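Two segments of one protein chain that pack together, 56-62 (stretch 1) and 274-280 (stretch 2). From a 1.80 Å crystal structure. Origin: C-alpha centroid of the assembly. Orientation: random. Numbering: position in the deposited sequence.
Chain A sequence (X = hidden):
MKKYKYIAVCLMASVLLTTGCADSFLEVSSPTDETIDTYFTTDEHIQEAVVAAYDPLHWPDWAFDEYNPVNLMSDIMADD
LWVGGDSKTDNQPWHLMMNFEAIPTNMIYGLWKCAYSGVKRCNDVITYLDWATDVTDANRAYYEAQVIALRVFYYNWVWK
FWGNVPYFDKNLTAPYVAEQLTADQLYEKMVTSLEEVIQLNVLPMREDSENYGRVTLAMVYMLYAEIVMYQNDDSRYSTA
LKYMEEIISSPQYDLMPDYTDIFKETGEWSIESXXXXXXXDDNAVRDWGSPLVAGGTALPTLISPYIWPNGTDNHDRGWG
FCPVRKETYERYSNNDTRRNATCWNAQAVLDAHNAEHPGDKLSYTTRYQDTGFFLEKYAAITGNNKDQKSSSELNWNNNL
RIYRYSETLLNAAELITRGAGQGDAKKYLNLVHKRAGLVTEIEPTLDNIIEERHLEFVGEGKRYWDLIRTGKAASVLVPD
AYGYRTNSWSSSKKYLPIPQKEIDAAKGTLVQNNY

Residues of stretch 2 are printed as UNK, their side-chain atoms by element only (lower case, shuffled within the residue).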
# COMPACT_ATOMS: atom_id res chain seq x y z
N PRO A 56 0.06 4.36 13.82
CA PRO A 56 1.19 3.81 13.06
C PRO A 56 0.87 3.49 11.59
O PRO A 56 1.78 3.39 10.79
CB PRO A 56 1.57 2.57 13.89
CG PRO A 56 1.18 2.99 15.29
CD PRO A 56 -0.19 3.61 15.07
N LEU A 57 -0.42 3.36 11.24
CA LEU A 57 -0.83 3.29 9.80
C LEU A 57 -0.16 4.41 9.00
O LEU A 57 0.25 4.11 7.84
CB LEU A 57 -2.36 3.39 9.64
CG LEU A 57 -3.15 2.19 10.13
CD1 LEU A 57 -4.63 2.51 10.06
CD2 LEU A 57 -2.82 0.91 9.38
N HIS A 58 -0.09 5.64 9.52
CA HIS A 58 0.36 6.81 8.73
C HIS A 58 1.82 7.13 9.03
O HIS A 58 2.23 8.17 8.64
CB HIS A 58 -0.54 8.04 8.90
CG HIS A 58 -0.60 8.61 10.28
ND1 HIS A 58 0.33 9.50 10.78
CD2 HIS A 58 -1.51 8.43 11.25
CE1 HIS A 58 -0.01 9.82 12.03
NE2 HIS A 58 -1.14 9.20 12.33
N TRP A 59 2.59 6.22 9.62
CA TRP A 59 4.02 6.49 9.96
C TRP A 59 5.04 6.14 8.88
O TRP A 59 6.00 6.89 8.76
CB TRP A 59 4.37 5.71 11.24
CG TRP A 59 3.76 6.29 12.48
CD1 TRP A 59 2.89 7.34 12.58
CD2 TRP A 59 3.95 5.80 13.83
NE1 TRP A 59 2.53 7.54 13.89
CE2 TRP A 59 3.16 6.60 14.68
CE3 TRP A 59 4.70 4.77 14.38
CZ2 TRP A 59 3.12 6.41 16.06
CZ3 TRP A 59 4.68 4.59 15.75
CH2 TRP A 59 3.90 5.40 16.57
N PRO A 60 4.99 4.95 8.21
CA PRO A 60 6.18 4.38 7.57
C PRO A 60 6.79 5.19 6.43
O PRO A 60 8.00 5.09 6.20
CB PRO A 60 5.78 2.99 7.04
CG PRO A 60 4.32 2.87 7.25
CD PRO A 60 3.88 4.00 8.16
N ASP A 61 6.01 6.08 5.82
CA ASP A 61 6.54 6.98 4.77
C ASP A 61 7.61 7.94 5.36
O ASP A 61 8.51 8.39 4.60
CB ASP A 61 5.39 7.72 4.09
CG ASP A 61 4.60 8.62 5.02
OD1 ASP A 61 4.16 8.16 6.11
OD2 ASP A 61 4.37 9.78 4.60
N TRP A 62 7.58 8.21 6.67
CA TRP A 62 8.64 9.00 7.34
C TRP A 62 8.56 8.77 8.85
O TRP A 62 7.71 9.38 9.53
CB TRP A 62 8.55 10.48 6.97
CG TRP A 62 9.45 11.39 7.76
CD1 TRP A 62 9.03 12.45 8.52
CD2 TRP A 62 10.87 11.31 7.93
NE1 TRP A 62 10.10 13.04 9.13
CE2 TRP A 62 11.24 12.39 8.77
CE3 TRP A 62 11.87 10.45 7.45
CZ2 TRP A 62 12.56 12.60 9.17
CZ3 TRP A 62 13.17 10.66 7.84
CH2 TRP A 62 13.51 11.72 8.70
N UNK A 274 -12.67 1.29 -0.31
CA UNK A 274 -12.92 0.35 0.83
C UNK A 274 -12.02 0.74 2.01
O UNK A 274 -12.51 0.81 3.17
c UNK A 274 -12.71 -2.05 1.58
c UNK A 274 -12.74 -1.10 0.38
c UNK A 274 -13.57 -2.68 -1.45
c UNK A 274 -13.83 -1.45 -0.64
N UNK A 275 -10.75 1.06 1.75
CA UNK A 275 -9.87 1.51 2.86
C UNK A 275 -8.76 2.41 2.31
O UNK A 275 -8.14 2.06 1.29
c UNK A 275 -9.19 1.41 7.23
c UNK A 275 -9.67 1.11 5.96
c UNK A 275 -7.48 0.42 5.29
c UNK A 275 -7.00 0.72 6.56
c UNK A 275 -8.83 0.59 4.99
c UNK A 275 -9.36 0.28 3.61
c UNK A 275 -7.85 1.23 7.52
N UNK A 276 -8.51 3.47 3.06
CA UNK A 276 -7.39 4.44 2.85
C UNK A 276 -6.73 4.69 4.20
O UNK A 276 -7.37 4.54 5.24
c UNK A 276 -8.83 5.56 1.11
o UNK A 276 -10.03 6.71 -0.56
o UNK A 276 -8.63 7.90 0.64
c UNK A 276 -7.85 5.75 2.24
c UNK A 276 -9.19 6.82 0.34
N UNK A 277 -5.46 5.09 4.12
CA UNK A 277 -4.76 5.71 5.25
C UNK A 277 -4.85 7.21 5.06
O UNK A 277 -4.39 7.73 4.02
c UNK A 277 -2.01 2.99 5.57
c UNK A 277 -3.37 3.67 5.59
c UNK A 277 -3.32 5.18 5.31
c UNK A 277 -2.55 5.97 6.36
N UNK A 278 -5.42 7.88 6.06
CA UNK A 278 -5.72 9.34 6.01
C UNK A 278 -4.45 10.14 6.19
O UNK A 278 -3.70 9.86 7.14
c UNK A 278 -6.70 9.75 7.10
o UNK A 278 -8.42 8.92 5.72
c UNK A 278 -8.08 9.18 6.85
n UNK A 278 -8.82 8.89 7.91
N UNK A 279 -4.28 11.14 5.34
CA UNK A 279 -3.27 12.21 5.46
C UNK A 279 -3.94 13.54 5.20
O UNK A 279 -4.90 13.52 4.41
c UNK A 279 -0.38 10.87 5.81
o UNK A 279 1.41 7.73 5.55
c UNK A 279 -1.27 9.63 3.98
c UNK A 279 -1.27 10.79 4.75
c UNK A 279 -0.40 8.58 4.25
c UNK A 279 -2.17 11.96 4.43
c UNK A 279 0.53 9.87 6.05
c UNK A 279 0.51 8.71 5.28
N UNK A 280 -3.50 14.63 5.85
CA UNK A 280 -4.11 15.97 5.61
C UNK A 280 -3.01 17.05 5.50
O UNK A 280 -1.97 16.91 6.14
c UNK A 280 -5.16 17.20 9.15
c UNK A 280 -5.08 16.28 6.75
n UNK A 280 -4.97 18.18 11.41
c UNK A 280 -4.23 17.83 10.18
c UNK A 280 -4.38 16.45 8.08
O HOH W 1 1.34 4.92 5.27

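Position 274 has four side-chain carbons. The chain forks at the first, and one arm is two carbons long. That is isoleucine. Ile 274 lies out of reach of stretch 1, where the chain turns a corner before the strand.

Position 275 carries one carbon and then a ring of six carbons, with no oxygen on it. It is phenylalanine. The CA-to-CB bond of Phe 275 points sideways, but the ring comes nearer to stretch 1. Its CZ lies 4.3 Å from Leu 57 CD1, which sits at the ring edge, near the ring plane.

Position 276 has three carbons, the third bearing two oxygens. This is a carboxylate on a two-carbon stem, so the residue is glutamate. Glu 276 is out of reach of stretch 1, and its carboxylate is hydrogen-bonded elsewhere in the structure.

Position 277 again shows four carbons, forked at the first, with one two-carbon arm. Its CA-to-CB bond points toward stretch 1. The tip of the long arm approaches Leu 57, and the short arm meets His 58. The residue is isoleucine. Ile 277 CD1 is 3.4 Å from Leu 57 O and 4.1 Å from Leu 57 CB. Ile 277 CG2 is 3.8 Å from His 58 CA.

Position 278 has two carbons, the second carrying one oxygen and one nitrogen. This amide is asparagine. The side chain of Asn 278 stays clear of stretch 1; its backbone O is 4.0 Å from His 58 CB.

Position 279 has one carbon, then a six-carbon ring bearing an oxygen. That oxygen reaches the turn of stretch 1. The residue is tyrosine. Tyr 279 OH lies 2.8 Å from Asp 61 OD1 and 3.2 Å from His 58 O. Tyr 279 CE1 also packs 3.6 Å from His 58 CB.

Position 280 has four carbons in a row ending in nitrogen. It is lysine. Lys 280 is exposed and makes no contact.

The contact joins an apolar patch to a polar end. Leu 57 packs against Phe 275 and Ile 277, and His 58 lies over Ile 277 and Tyr 279. Beyond them, Trp 59 to Trp 62 form a type I turn, closed by Trp 62 N to Trp 59 O at 2.9 Å. Asp 61 lies within this turn, close to the tyrosine hydroxyl. Which acceptor takes the hydroxyl proton is not settled. Water 1 adds a bridge: it donates to Leu 57 O at 2.9 Å and hydrogen-bonds with Tyr 279 OH at 2.8 Å.

Stretch 2, residues 274-280: IFEINYK
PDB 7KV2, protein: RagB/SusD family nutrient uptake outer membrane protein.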